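Local coordinates for protein ATP-dependent DNA helicase uvsW (Enterobacteria phage T4, PDB 2OCA) that couples ATP hydrolysis to 3'-5' unwinding of duplex DNA and drives branch migration of Holliday junctions during phage recombination and repair, at residues F303-D308 against I455-V460; K317-E322 against N475-H480; M353-S358 against L422-K427; V451-D456 against I482-R487. The protein carries 1 engineered substitution. All coordinates share one frame; numbering follows the deposited sequence.

Interaction 1: residues F303-D308 against I455-V460; sequences FLRYPD and IDDAGV. Unlike the reference sequence in segment 455-460: D457 (reference Ser).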
loop_
_atom_site.group_PDB
_atom_site.type_symbol
_atom_site.label_atom_id
_atom_site.label_comp_id
_atom_site.label_asym_id
_atom_site.label_seq_id
_atom_site.Cartn_x
_atom_site.Cartn_y
_atom_site.Cartn_z
ATOM N N PHE A 303 -1.002 -18.677 5.877
ATOM C CA PHE A 303 -1.306 -19.586 6.966
ATOM C C PHE A 303 -2.459 -20.477 6.533
ATOM O O PHE A 303 -3.609 -20.042 6.474
ATOM C CB PHE A 303 -1.693 -18.803 8.212
ATOM C CG PHE A 303 -0.530 -18.380 9.045
ATOM C CD1 PHE A 303 0.015 -19.242 9.986
ATOM C CD2 PHE A 303 0.007 -17.109 8.913
ATOM C CE1 PHE A 303 1.073 -18.843 10.792
ATOM C CE2 PHE A 303 1.074 -16.700 9.722
ATOM C CZ PHE A 303 1.602 -17.576 10.662
ATOM N N LEU A 304 -2.134 -21.722 6.220
ATOM C CA LEU A 304 -3.120 -22.691 5.786
ATOM C C LEU A 304 -3.624 -23.430 7.025
ATOM O O LEU A 304 -2.908 -24.271 7.574
ATOM C CB LEU A 304 -2.445 -23.656 4.821
ATOM C CG LEU A 304 -3.296 -24.386 3.792
ATOM C CD1 LEU A 304 -4.104 -23.390 2.962
ATOM C CD2 LEU A 304 -2.358 -25.201 2.894
ATOM N N ARG A 305 -4.844 -23.114 7.467
ATOM C CA ARG A 305 -5.405 -23.747 8.661
ATOM C C ARG A 305 -6.099 -25.076 8.377
ATOM O O ARG A 305 -6.823 -25.207 7.395
ATOM C CB ARG A 305 -6.403 -22.810 9.360
ATOM C CG ARG A 305 -6.817 -23.303 10.751
ATOM C CD ARG A 305 -5.620 -23.257 11.660
ATOM N NE ARG A 305 -5.572 -24.320 12.660
ATOM C CZ ARG A 305 -6.474 -24.474 13.613
ATOM N NH1 ARG A 305 -7.491 -23.636 13.684
ATOM N NH2 ARG A 305 -6.350 -25.442 14.502
ATOM N N TYR A 306 -5.892 -26.046 9.262
ATOM C CA TYR A 306 -6.490 -27.365 9.115
ATOM C C TYR A 306 -7.691 -27.587 10.036
ATOM O O TYR A 306 -7.921 -26.830 10.971
ATOM C CB TYR A 306 -5.435 -28.447 9.383
ATOM C CG TYR A 306 -4.401 -28.553 8.295
ATOM C CD1 TYR A 306 -3.577 -27.474 7.989
ATOM C CD2 TYR A 306 -4.276 -29.718 7.542
ATOM C CE1 TYR A 306 -2.652 -27.543 6.954
ATOM C CE2 TYR A 306 -3.360 -29.804 6.507
ATOM C CZ TYR A 306 -2.548 -28.710 6.212
ATOM O OH TYR A 306 -1.654 -28.772 5.160
ATOM N N PRO A 307 -8.491 -28.626 9.759
ATOM C CA PRO A 307 -9.651 -28.903 10.602
ATOM C C PRO A 307 -9.184 -29.195 12.015
ATOM O O PRO A 307 -8.216 -29.919 12.206
ATOM C CB PRO A 307 -10.263 -30.131 9.944
ATOM C CG PRO A 307 -9.949 -29.915 8.498
ATOM C CD PRO A 307 -8.515 -29.463 8.544
ATOM N N ASP A 308 -9.873 -28.645 13.007
ATOM C CA ASP A 308 -9.486 -28.877 14.390
ATOM C C ASP A 308 -9.301 -30.359 14.708
ATOM O O ASP A 308 -8.453 -30.718 15.516
ATOM C CB ASP A 308 -10.513 -28.263 15.339
ATOM C CG ASP A 308 -10.663 -26.758 15.142
ATOM O OD1 ASP A 308 -9.866 -26.166 14.370
ATOM O OD2 ASP A 308 -11.570 -26.158 15.762
ATOM N N ILE A 455 2.631 -21.905 5.164
ATOM C CA ILE A 455 2.814 -22.367 6.520
ATOM C C ILE A 455 1.617 -23.241 6.807
ATOM O O ILE A 455 0.479 -22.805 6.670
ATOM C CB ILE A 455 2.823 -21.204 7.507
ATOM C CG1 ILE A 455 3.938 -20.226 7.138
ATOM C CG2 ILE A 455 3.012 -21.724 8.922
ATOM C CD1 ILE A 455 4.016 -19.016 8.054
ATOM N N ASP A 456 1.869 -24.484 7.183
ATOM C CA ASP A 456 0.785 -25.406 7.483
ATOM C C ASP A 456 0.428 -25.262 8.948
ATOM O O ASP A 456 1.145 -25.750 9.819
ATOM C CB ASP A 456 1.218 -26.836 7.154
ATOM C CG ASP A 456 1.429 -27.040 5.659
ATOM O OD1 ASP A 456 0.426 -27.085 4.918
ATOM O OD2 ASP A 456 2.592 -27.136 5.215
ATOM N N ASP A 457 -0.681 -24.569 9.207
ATOM C CA ASP A 457 -1.150 -24.319 10.568
ATOM C C ASP A 457 -2.077 -25.409 11.073
ATOM O O ASP A 457 -3.275 -25.392 10.792
ATOM C CB ASP A 457 -1.885 -22.978 10.637
ATOM C CG ASP A 457 -2.366 -22.643 12.040
ATOM O OD1 ASP A 457 -2.341 -23.539 12.915
ATOM O OD2 ASP A 457 -2.779 -21.480 12.265
ATOM N N ALA A 458 -1.515 -26.352 11.818
ATOM C CA ALA A 458 -2.288 -27.440 12.387
ATOM C C ALA A 458 -2.129 -27.363 13.903
ATOM O O ALA A 458 -2.045 -28.385 14.588
ATOM C CB ALA A 458 -1.782 -28.777 11.863
ATOM N N GLY A 459 -2.083 -26.136 14.417
ATOM C CA GLY A 459 -1.928 -25.937 15.848
ATOM C C GLY A 459 -3.182 -26.329 16.602
ATOM O O GLY A 459 -4.274 -26.247 16.055
ATOM N N VAL A 460 -3.035 -26.746 17.855
ATOM C CA VAL A 460 -4.179 -27.163 18.660
ATOM C C VAL A 460 -4.737 -26.043 19.528
ATOM O O VAL A 460 -4.024 -25.475 20.361
ATOM C CB VAL A 460 -3.809 -28.350 19.585
ATOM C CG1 VAL A 460 -5.036 -28.813 20.354
ATOM C CG2 VAL A 460 -3.238 -29.498 18.768
#
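F303 and I455 stand next to each other on one face of the sheet, and CD1 of I455 sits over the phenyl face, 4.0 Å from the ring centroid. Two residues on, R305 crosses D457, a residue that is serine in the reference sequence, with guanidinium and carboxylate planes 36° apart. Bends at chi2 (66°) and chi3 bring the arginine across to D457 and the loop after it: NE is 3.3 Å from D457 OD1 in a salt bridge, and NH2 makes a weak bond to G459 O. That OD1 also accepts G459 N, closing an Asx turn, while OD2 takes the hydroxyl of Y471. Past the strand end, Y306 swings to the D456 side; its OH donates to D456 OD1 (2.7 Å) from above the carboxylate plane, and R332 is a second partner of that oxygen. The backbone bonds L304 N to I455 O (2.9 Å) and D457 N to L304 O (2.8 Å) establish a parallel pair, as expected for neighbouring strands in the sheet of the C-terminal RecA-like helicase domain.

Interaction 2: residues K317-E322 against N475-H480; sequences KTYQEE and NYLLKH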
loop_
_atom_site.group_PDB
_atom_site.type_symbol
_atom_site.label_atom_id
_atom_site.label_comp_id
_atom_site.label_asym_id
_atom_site.label_seq_id
_atom_site.Cartn_x
_atom_site.Cartn_y
_atom_site.Cartn_z
ATOM N N LYS A 317 3.210 -36.243 16.749
ATOM C CA LYS A 317 3.987 -36.810 15.660
ATOM C C LYS A 317 5.292 -36.070 15.404
ATOM O O LYS A 317 5.341 -34.840 15.421
ATOM C CB LYS A 317 3.133 -36.883 14.399
ATOM C CG LYS A 317 2.013 -37.877 14.589
ATOM C CD LYS A 317 1.287 -38.196 13.320
ATOM C CE LYS A 317 0.259 -39.270 13.588
ATOM N NZ LYS A 317 0.925 -40.466 14.176
ATOM N N THR A 318 6.353 -36.835 15.184
ATOM C CA THR A 318 7.663 -36.257 14.938
ATOM C C THR A 318 7.679 -35.453 13.651
ATOM O O THR A 318 6.809 -35.620 12.785
ATOM C CB THR A 318 8.732 -37.331 14.803
ATOM O OG1 THR A 318 8.560 -38.009 13.555
ATOM C CG2 THR A 318 8.629 -38.324 15.933
ATOM N N TYR A 319 8.691 -34.597 13.535
ATOM C CA TYR A 319 8.873 -33.748 12.370
ATOM C C TYR A 319 8.872 -34.566 11.075
ATOM O O TYR A 319 8.164 -34.236 10.122
ATOM C CB TYR A 319 10.183 -32.962 12.508
ATOM C CG TYR A 319 10.489 -32.093 11.313
ATOM C CD1 TYR A 319 9.600 -31.103 10.909
ATOM C CD2 TYR A 319 11.639 -32.292 10.554
ATOM C CE1 TYR A 319 9.840 -30.335 9.775
ATOM C CE2 TYR A 319 11.890 -31.530 9.419
ATOM C CZ TYR A 319 10.985 -30.556 9.032
ATOM O OH TYR A 319 11.189 -29.829 7.877
ATOM N N GLN A 320 9.665 -35.632 11.047
ATOM C CA GLN A 320 9.747 -36.500 9.881
ATOM C C GLN A 320 8.366 -37.075 9.544
ATOM O O GLN A 320 7.983 -37.161 8.375
ATOM C CB GLN A 320 10.745 -37.644 10.134
ATOM C CG GLN A 320 10.743 -38.739 9.055
ATOM C CD GLN A 320 10.862 -40.167 9.624
ATOM O OE1 GLN A 320 11.905 -40.547 10.169
ATOM N NE2 GLN A 320 9.786 -40.958 9.498
ATOM N N GLU A 321 7.612 -37.472 10.565
ATOM C CA GLU A 321 6.292 -38.032 10.314
ATOM C C GLU A 321 5.359 -36.955 9.780
ATOM O O GLU A 321 4.666 -37.167 8.789
ATOM C CB GLU A 321 5.711 -38.647 11.595
ATOM C CG GLU A 321 6.525 -39.813 12.140
ATOM C CD GLU A 321 6.020 -40.345 13.479
ATOM O OE1 GLU A 321 5.695 -39.529 14.378
ATOM O OE2 GLU A 321 5.967 -41.584 13.637
ATOM N N GLU A 322 5.363 -35.796 10.433
ATOM C CA GLU A 322 4.504 -34.687 10.043
ATOM C C GLU A 322 4.698 -34.281 8.583
ATOM O O GLU A 322 3.723 -34.024 7.878
ATOM C CB GLU A 322 4.747 -33.481 10.960
ATOM C CG GLU A 322 3.704 -32.379 10.816
ATOM C CD GLU A 322 4.019 -31.150 11.653
ATOM O OE1 GLU A 322 4.413 -31.321 12.830
ATOM O OE2 GLU A 322 3.855 -30.015 11.140
ATOM N N ASN A 475 2.323 -27.654 15.686
ATOM C CA ASN A 475 2.863 -28.747 14.896
ATOM C C ASN A 475 4.182 -28.138 14.423
ATOM O O ASN A 475 4.369 -26.926 14.537
ATOM C CB ASN A 475 1.939 -29.097 13.717
ATOM C CG ASN A 475 1.521 -27.882 12.904
ATOM O OD1 ASN A 475 0.881 -26.970 13.418
ATOM N ND2 ASN A 475 1.876 -27.872 11.630
ATOM N N TYR A 476 5.098 -28.945 13.910
ATOM C CA TYR A 476 6.393 -28.412 13.493
ATOM C C TYR A 476 6.384 -27.379 12.372
ATOM O O TYR A 476 7.078 -26.359 12.458
ATOM C CB TYR A 476 7.331 -29.560 13.125
ATOM C CG TYR A 476 7.790 -30.330 14.328
ATOM C CD1 TYR A 476 8.804 -29.838 15.140
ATOM C CD2 TYR A 476 7.175 -31.525 14.693
ATOM C CE1 TYR A 476 9.195 -30.507 16.286
ATOM C CE2 TYR A 476 7.560 -32.203 15.838
ATOM C CZ TYR A 476 8.575 -31.685 16.630
ATOM O OH TYR A 476 8.983 -32.354 17.760
ATOM N N LEU A 477 5.603 -27.631 11.329
ATOM C CA LEU A 477 5.559 -26.709 10.211
ATOM C C LEU A 477 5.070 -25.329 10.618
ATOM O O LEU A 477 5.387 -24.338 9.953
ATOM C CB LEU A 477 4.698 -27.284 9.082
ATOM C CG LEU A 477 5.211 -28.631 8.546
ATOM C CD1 LEU A 477 4.443 -29.043 7.311
ATOM C CD2 LEU A 477 6.679 -28.513 8.228
ATOM N N LEU A 478 4.314 -25.251 11.711
ATOM C CA LEU A 478 3.831 -23.958 12.168
ATOM C C LEU A 478 4.951 -23.234 12.910
ATOM O O LEU A 478 5.166 -22.036 12.688
ATOM C CB LEU A 478 2.599 -24.124 13.065
ATOM C CG LEU A 478 1.910 -22.857 13.608
ATOM C CD1 LEU A 478 1.409 -21.961 12.484
ATOM C CD2 LEU A 478 0.757 -23.283 14.493
ATOM N N LYS A 479 5.667 -23.955 13.781
ATOM C CA LYS A 479 6.790 -23.362 14.529
ATOM C C LYS A 479 7.781 -22.767 13.547
ATOM O O LYS A 479 8.226 -21.639 13.703
ATOM C CB LYS A 479 7.527 -24.405 15.370
ATOM C CG LYS A 479 6.836 -24.766 16.673
ATOM C CD LYS A 479 7.830 -25.238 17.750
ATOM C CE LYS A 479 8.384 -26.631 17.485
ATOM N NZ LYS A 479 7.290 -27.632 17.526
ATOM N N HIS A 480 8.107 -23.549 12.527
ATOM C CA HIS A 480 9.029 -23.136 11.486
ATOM C C HIS A 480 8.539 -21.885 10.755
ATOM O O HIS A 480 9.300 -20.935 10.557
ATOM C CB HIS A 480 9.229 -24.288 10.494
ATOM C CG HIS A 480 9.998 -25.444 11.062
ATOM N ND1 HIS A 480 10.102 -26.661 10.418
ATOM C CD2 HIS A 480 10.708 -25.567 12.209
ATOM C CE1 HIS A 480 10.839 -27.479 11.146
ATOM N NE2 HIS A 480 11.219 -26.840 12.238
#
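The first turns of two helices meet here, with Y319 and Y476 the nearest backbone pair at 6.0 Å between CA atoms. E322 reaches across from helix 319-327 with its CG anti to the backbone N (chi1 -168°) and the chain extended beyond it, which delivers the carboxylate to the start of helix 476-490. OE1 accepts Y476 N at 2.7 Å through its syn lone pair. OE2 has two donors arriving from opposite faces of the carboxylate plane: L477 N, nearly straight at 3.0 Å, and N475 ND2, also at 3.0 Å and close to its own amide plane. N475 also serves the end of strand 450-457 and the loop after it: OD1 accepts A458 N and ND2 bonds D456 O. Beside this polar grip three rings cluster. CB of Y319 lies over one face of Y476, 4.1 Å from the ring centroid, and the edge of the Y319 ring is directed toward that face in an offset edge-to-face pair, planes at 72°. H480 in turn directs its edge toward the face of Y319, centroids 5.1 Å apart. With both carboxylate oxygens occupied by N-H groups at a helix N-terminus, E322 is probably stabilised as the anion, and the partial positive charge of the first turn would favour the same state.

Interaction 3: residues M353-S358 against L422-K427; sequences MFKHVS and LAHGVK
H424 presents one ring face to the aliphatic part of K355, whose CB lies over the ring centre, 3.9 Å from the centroid and 12° off the normal, a CH-pi contact. The extended lysine chain continues along that face, bringing CD to 3.6 Å from H424 NE2. H424 has its CG anti to the backbone N (chi1 -167°), which carries the imidazole toward the lysine. The H356 ring stands obliquely to it, its ND1 4.1 Å from H424 CE1. Deeper in the fold, strands 349-354 and 417-422 run parallel: A423 N donates to M353 O at 2.9 Å, in the carbonyl plane, and M353 CG meets L422 CD2. I323 and T327 of helix 319-327 also touch the H424 side chain. A water in the imidazole plane, 3.3 Å from H424 NE2, accepts from K427 NZ at 2.8 Å and weakly from K355 NZ. The two ammonium groups remain 5.2 Å apart, so the shared water probably eases their mutual repulsion while linking the histidine to K427 and, more weakly, to K355.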
loop_
_atom_site.group_PDB
_atom_site.type_symbol
_atom_site.label_atom_id
_atom_site.label_comp_id
_atom_site.label_asym_id
_atom_site.label_seq_id
_atom_site.Cartn_x
_atom_site.Cartn_y
_atom_site.Cartn_z
ATOM N N MET A 353 7.634 -25.024 -6.320
ATOM C CA MET A 353 8.782 -25.745 -5.806
ATOM C C MET A 353 8.392 -26.945 -4.979
ATOM O O MET A 353 7.551 -26.855 -4.090
ATOM C CB MET A 353 9.650 -24.829 -4.940
ATOM C CG MET A 353 10.099 -23.554 -5.617
ATOM S SD MET A 353 11.073 -23.867 -7.088
ATOM C CE MET A 353 9.760 -23.974 -8.343
ATOM N N PHE A 354 9.018 -28.073 -5.275
ATOM C CA PHE A 354 8.771 -29.290 -4.524
ATOM C C PHE A 354 10.106 -29.985 -4.283
ATOM O O PHE A 354 11.102 -29.700 -4.952
ATOM C CB PHE A 354 7.830 -30.228 -5.278
ATOM C CG PHE A 354 8.429 -30.823 -6.505
ATOM C CD1 PHE A 354 8.117 -30.315 -7.759
ATOM C CD2 PHE A 354 9.325 -31.886 -6.410
ATOM C CE1 PHE A 354 8.686 -30.860 -8.906
ATOM C CE2 PHE A 354 9.902 -32.438 -7.549
ATOM C CZ PHE A 354 9.582 -31.925 -8.802
ATOM N N LYS A 355 10.120 -30.895 -3.319
ATOM C CA LYS A 355 11.324 -31.635 -2.990
ATOM C C LYS A 355 11.240 -33.077 -3.502
ATOM O O LYS A 355 12.089 -33.512 -4.277
ATOM C CB LYS A 355 11.536 -31.623 -1.479
ATOM C CG LYS A 355 12.738 -32.408 -1.025
ATOM C CD LYS A 355 12.787 -32.490 0.489
ATOM C CE LYS A 355 13.970 -33.323 0.961
ATOM N NZ LYS A 355 13.997 -33.466 2.444
ATOM N N HIS A 356 10.210 -33.809 -3.089
ATOM C CA HIS A 356 10.048 -35.196 -3.515
ATOM C C HIS A 356 9.213 -35.356 -4.781
ATOM O O HIS A 356 8.127 -34.794 -4.896
ATOM C CB HIS A 356 9.449 -36.033 -2.379
ATOM C CG HIS A 356 10.307 -36.080 -1.150
ATOM N ND1 HIS A 356 10.109 -35.251 -0.069
ATOM C CD2 HIS A 356 11.392 -36.833 -0.852
ATOM C CE1 HIS A 356 11.033 -35.489 0.844
ATOM N NE2 HIS A 356 11.824 -36.445 0.393
ATOM N N VAL A 357 9.735 -36.141 -5.722
ATOM C CA VAL A 357 9.087 -36.370 -7.004
ATOM C C VAL A 357 7.643 -36.854 -6.940
ATOM O O VAL A 357 6.825 -36.471 -7.779
ATOM C CB VAL A 357 9.919 -37.340 -7.845
ATOM C CG1 VAL A 357 9.165 -37.737 -9.104
ATOM C CG2 VAL A 357 11.226 -36.677 -8.212
ATOM N N SER A 358 7.322 -37.692 -5.960
ATOM C CA SER A 358 5.957 -38.178 -5.818
ATOM C C SER A 358 5.030 -36.999 -5.553
ATOM O O SER A 358 3.871 -37.007 -5.944
ATOM C CB SER A 358 5.863 -39.153 -4.652
ATOM O OG SER A 358 6.223 -38.514 -3.441
ATOM N N LEU A 422 6.431 -22.095 -2.677
ATOM C CA LEU A 422 7.160 -23.116 -1.933
ATOM C C LEU A 422 6.156 -24.163 -1.459
ATOM O O LEU A 422 5.505 -23.985 -0.434
ATOM C CB LEU A 422 7.862 -22.495 -0.728
ATOM C CG LEU A 422 8.732 -21.270 -0.998
ATOM C CD1 LEU A 422 9.428 -20.833 0.287
ATOM C CD2 LEU A 422 9.754 -21.605 -2.080
ATOM N N ALA A 423 6.031 -25.254 -2.206
ATOM C CA ALA A 423 5.084 -26.305 -1.854
ATOM C C ALA A 423 5.647 -27.196 -0.760
ATOM O O ALA A 423 4.910 -27.949 -0.122
ATOM C CB ALA A 423 4.742 -27.129 -3.076
ATOM N N HIS A 424 6.955 -27.118 -0.554
ATOM C CA HIS A 424 7.591 -27.904 0.485
ATOM C C HIS A 424 8.247 -26.915 1.436
ATOM O O HIS A 424 9.398 -26.511 1.249
ATOM C CB HIS A 424 8.650 -28.841 -0.094
ATOM C CG HIS A 424 9.117 -29.887 0.872
ATOM N ND1 HIS A 424 8.484 -31.103 1.015
ATOM C CD2 HIS A 424 10.133 -29.882 1.767
ATOM C CE1 HIS A 424 9.092 -31.805 1.956
ATOM N NE2 HIS A 424 10.094 -31.087 2.429
ATOM N N GLY A 425 7.483 -26.517 2.450
ATOM C CA GLY A 425 7.972 -25.578 3.436
ATOM C C GLY A 425 9.402 -25.862 3.827
ATOM O O GLY A 425 9.800 -27.015 4.003
ATOM N N VAL A 426 10.182 -24.793 3.940
ATOM C CA VAL A 426 11.579 -24.894 4.327
ATOM C C VAL A 426 11.618 -25.222 5.816
ATOM O O VAL A 426 10.669 -25.784 6.377
ATOM C CB VAL A 426 12.328 -23.559 4.094
ATOM C CG1 VAL A 426 13.544 -23.804 3.236
ATOM C CG2 VAL A 426 11.405 -22.530 3.438
ATOM N N LYS A 427 12.713 -24.866 6.463
ATOM C CA LYS A 427 12.836 -25.134 7.880
ATOM C C LYS A 427 12.670 -23.787 8.570
ATOM O O LYS A 427 11.796 -23.012 8.195
ATOM C CB LYS A 427 14.211 -25.739 8.168
ATOM C CG LYS A 427 14.622 -26.864 7.202
ATOM C CD LYS A 427 13.970 -28.220 7.525
ATOM C CE LYS A 427 14.432 -29.289 6.522
ATOM N NZ LYS A 427 14.057 -30.688 6.889
HETATM O O HOH W 1 12.328 -31.494 4.794
#

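Interaction 4: residues V451-D456 against I482-R487; sequences VWDLID and IDRIQR
D453 OD2 is gripped by two donors: R484 NE at 3.0 Å and the hydroxyl of Y488. The contact belongs to a beta-alpha-beta crossover of the C-terminal RecA-like domain, in which helix 476-490 links strand 450-457 to strand 495-501, both parallel to strand 298-305 between them. The axes of segments 451-456 and 482-487 approach to 10.1 Å, with N-to-C directions at 141°. D453 and R484 reach out to meet each other. The aspartate extends toward the helix because its CG is anti to the backbone N (chi1 175°), and the arginine, bent at chi2 and chi3, lays the edge of its guanidinium against the carboxylate. OD2 lies in the guanidinium plane, but the two flat groups are twisted 47° apart, so the salt bridge is not a coplanar fork. NH2 completes the pair on D453 OD1, at a modelled separation too short to be taken literally. The third nitrogen, NH1, turns to the backbone oxygen of K427, giving this buried charge a second attachment. Next to it I455 runs alongside R484 but the other way, its CG1 3.7 Å from NH2, and it lies roughly square to I485, the two CD1 methyls 3.8 Å apart.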
loop_
_atom_site.group_PDB
_atom_site.type_symbol
_atom_site.label_atom_id
_atom_site.label_comp_id
_atom_site.label_asym_id
_atom_site.label_seq_id
_atom_site.Cartn_x
_atom_site.Cartn_y
_atom_site.Cartn_z
ATOM N N VAL A 451 7.096 -14.397 -3.578
ATOM C CA VAL A 451 7.286 -15.757 -3.095
ATOM C C VAL A 451 6.185 -16.140 -2.123
ATOM O O VAL A 451 5.977 -15.476 -1.116
ATOM C CB VAL A 451 8.626 -15.900 -2.362
ATOM C CG1 VAL A 451 8.750 -17.289 -1.770
ATOM C CG2 VAL A 451 9.760 -15.614 -3.313
ATOM N N TRP A 452 5.487 -17.222 -2.418
ATOM C CA TRP A 452 4.426 -17.677 -1.538
ATOM C C TRP A 452 4.943 -18.698 -0.548
ATOM O O TRP A 452 5.160 -19.854 -0.895
ATOM C CB TRP A 452 3.300 -18.278 -2.354
ATOM C CG TRP A 452 2.766 -17.303 -3.325
ATOM C CD1 TRP A 452 3.347 -16.906 -4.497
ATOM C CD2 TRP A 452 1.546 -16.572 -3.211
ATOM N NE1 TRP A 452 2.559 -15.977 -5.123
ATOM C CE2 TRP A 452 1.444 -15.751 -4.356
ATOM C CE3 TRP A 452 0.527 -16.526 -2.248
ATOM C CZ2 TRP A 452 0.362 -14.897 -4.571
ATOM C CZ3 TRP A 452 -0.544 -15.681 -2.456
ATOM C CH2 TRP A 452 -0.620 -14.874 -3.613
ATOM N N ASP A 453 5.152 -18.258 0.686
ATOM C CA ASP A 453 5.636 -19.134 1.736
ATOM C C ASP A 453 4.440 -19.768 2.456
ATOM O O ASP A 453 3.754 -19.109 3.232
ATOM C CB ASP A 453 6.505 -18.335 2.717
ATOM C CG ASP A 453 6.955 -19.163 3.908
ATOM O OD1 ASP A 453 6.891 -20.412 3.812
ATOM O OD2 ASP A 453 7.375 -18.567 4.932
ATOM N N LEU A 454 4.193 -21.045 2.187
ATOM C CA LEU A 454 3.072 -21.737 2.803
ATOM C C LEU A 454 3.416 -22.307 4.176
ATOM O O LEU A 454 4.371 -23.065 4.348
ATOM C CB LEU A 454 2.568 -22.849 1.881
ATOM C CG LEU A 454 2.352 -22.457 0.408
ATOM C CD1 LEU A 454 1.838 -23.666 -0.362
ATOM C CD2 LEU A 454 1.358 -21.296 0.283
ATOM N N ILE A 455 2.631 -21.905 5.164
ATOM C CA ILE A 455 2.814 -22.367 6.520
ATOM C C ILE A 455 1.617 -23.241 6.807
ATOM O O ILE A 455 0.479 -22.805 6.670
ATOM C CB ILE A 455 2.823 -21.204 7.507
ATOM C CG1 ILE A 455 3.938 -20.226 7.138
ATOM C CG2 ILE A 455 3.012 -21.724 8.922
ATOM C CD1 ILE A 455 4.016 -19.016 8.054
ATOM N N ASP A 456 1.869 -24.484 7.183
ATOM C CA ASP A 456 0.785 -25.406 7.483
ATOM C C ASP A 456 0.428 -25.262 8.948
ATOM O O ASP A 456 1.145 -25.750 9.819
ATOM C CB ASP A 456 1.218 -26.836 7.154
ATOM C CG ASP A 456 1.429 -27.040 5.659
ATOM O OD1 ASP A 456 0.426 -27.085 4.918
ATOM O OD2 ASP A 456 2.592 -27.136 5.215
ATOM N N ILE A 482 6.601 -19.661 11.824
ATOM C CA ILE A 482 6.696 -18.532 12.724
ATOM C C ILE A 482 8.158 -18.099 12.825
ATOM O O ILE A 482 8.453 -16.905 12.827
ATOM C CB ILE A 482 6.085 -18.893 14.100
ATOM C CG1 ILE A 482 4.574 -19.126 13.918
ATOM C CG2 ILE A 482 6.344 -17.785 15.124
ATOM C CD1 ILE A 482 3.815 -19.384 15.195
ATOM N N ASP A 483 9.076 -19.060 12.887
ATOM C CA ASP A 483 10.493 -18.715 12.945
ATOM C C ASP A 483 10.866 -17.937 11.692
ATOM O O ASP A 483 11.669 -17.014 11.744
ATOM C CB ASP A 483 11.380 -19.958 13.023
ATOM C CG ASP A 483 11.385 -20.588 14.398
ATOM O OD1 ASP A 483 11.190 -19.853 15.396
ATOM O OD2 ASP A 483 11.601 -21.816 14.484
ATOM N N ARG A 484 10.277 -18.321 10.566
ATOM C CA ARG A 484 10.543 -17.661 9.298
ATOM C C ARG A 484 10.008 -16.237 9.281
ATOM O O ARG A 484 10.648 -15.335 8.737
ATOM C CB ARG A 484 9.915 -18.458 8.164
ATOM C CG ARG A 484 10.910 -19.158 7.280
ATOM C CD ARG A 484 10.437 -20.546 6.949
ATOM N NE ARG A 484 9.096 -20.579 6.380
ATOM C CZ ARG A 484 8.325 -21.661 6.407
ATOM N NH1 ARG A 484 8.789 -22.766 6.975
ATOM N NH2 ARG A 484 7.100 -21.645 5.885
ATOM N N ILE A 485 8.833 -16.038 9.874
ATOM C CA ILE A 485 8.214 -14.716 9.921
ATOM C C ILE A 485 9.051 -13.779 10.776
ATOM O O ILE A 485 9.249 -12.616 10.424
ATOM C CB ILE A 485 6.757 -14.795 10.468
ATOM C CG1 ILE A 485 5.850 -15.391 9.393
ATOM C CG2 ILE A 485 6.243 -13.420 10.858
ATOM C CD1 ILE A 485 4.485 -15.776 9.893
ATOM N N GLN A 486 9.548 -14.288 11.897
ATOM C CA GLN A 486 10.373 -13.472 12.772
ATOM C C GLN A 486 11.672 -13.103 12.046
ATOM O O GLN A 486 12.233 -12.031 12.262
ATOM C CB GLN A 486 10.682 -14.225 14.065
ATOM C CG GLN A 486 11.519 -13.425 15.036
ATOM C CD GLN A 486 10.891 -12.085 15.373
ATOM O OE1 GLN A 486 9.786 -12.018 15.926
ATOM N NE2 GLN A 486 11.589 -11.005 15.037
ATOM N N ARG A 487 12.140 -13.990 11.171
ATOM C CA ARG A 487 13.361 -13.731 10.424
ATOM C C ARG A 487 13.111 -12.676 9.347
ATOM O O ARG A 487 13.974 -11.843 9.097
ATOM C CB ARG A 487 13.890 -15.017 9.786
ATOM C CG ARG A 487 15.183 -14.826 9.004
ATOM C CD ARG A 487 16.441 -14.747 9.882
ATOM N NE ARG A 487 16.884 -16.068 10.332
ATOM C CZ ARG A 487 16.286 -16.782 11.283
ATOM N NH1 ARG A 487 15.212 -16.305 11.900
ATOM N NH2 ARG A 487 16.754 -17.981 11.614
#

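Helix 476-490 ties most of the set together. Its N-terminus, held in interaction 2, also meets interaction 1 through N475, whose ND2 is 2.9 Å from D456 O and whose OD1 is 2.9 Å from A458 N. Further along, interaction 4 shares I455 and D456 with interaction 1, and I485 CD1 comes to 3.5 Å from F303 CZ. The loop of interaction 3 joins through K427: its NZ is 3.2 Å from Y319 OH of interaction 2, and K427 O is 3.3 Å from R484 NH1 of interaction 4. Interactions 1 and 3 do not touch, their centres lying about 18 Å apart, yet both reach one parallel sheet. All four lie away from the predicted ATP site and DEAH box.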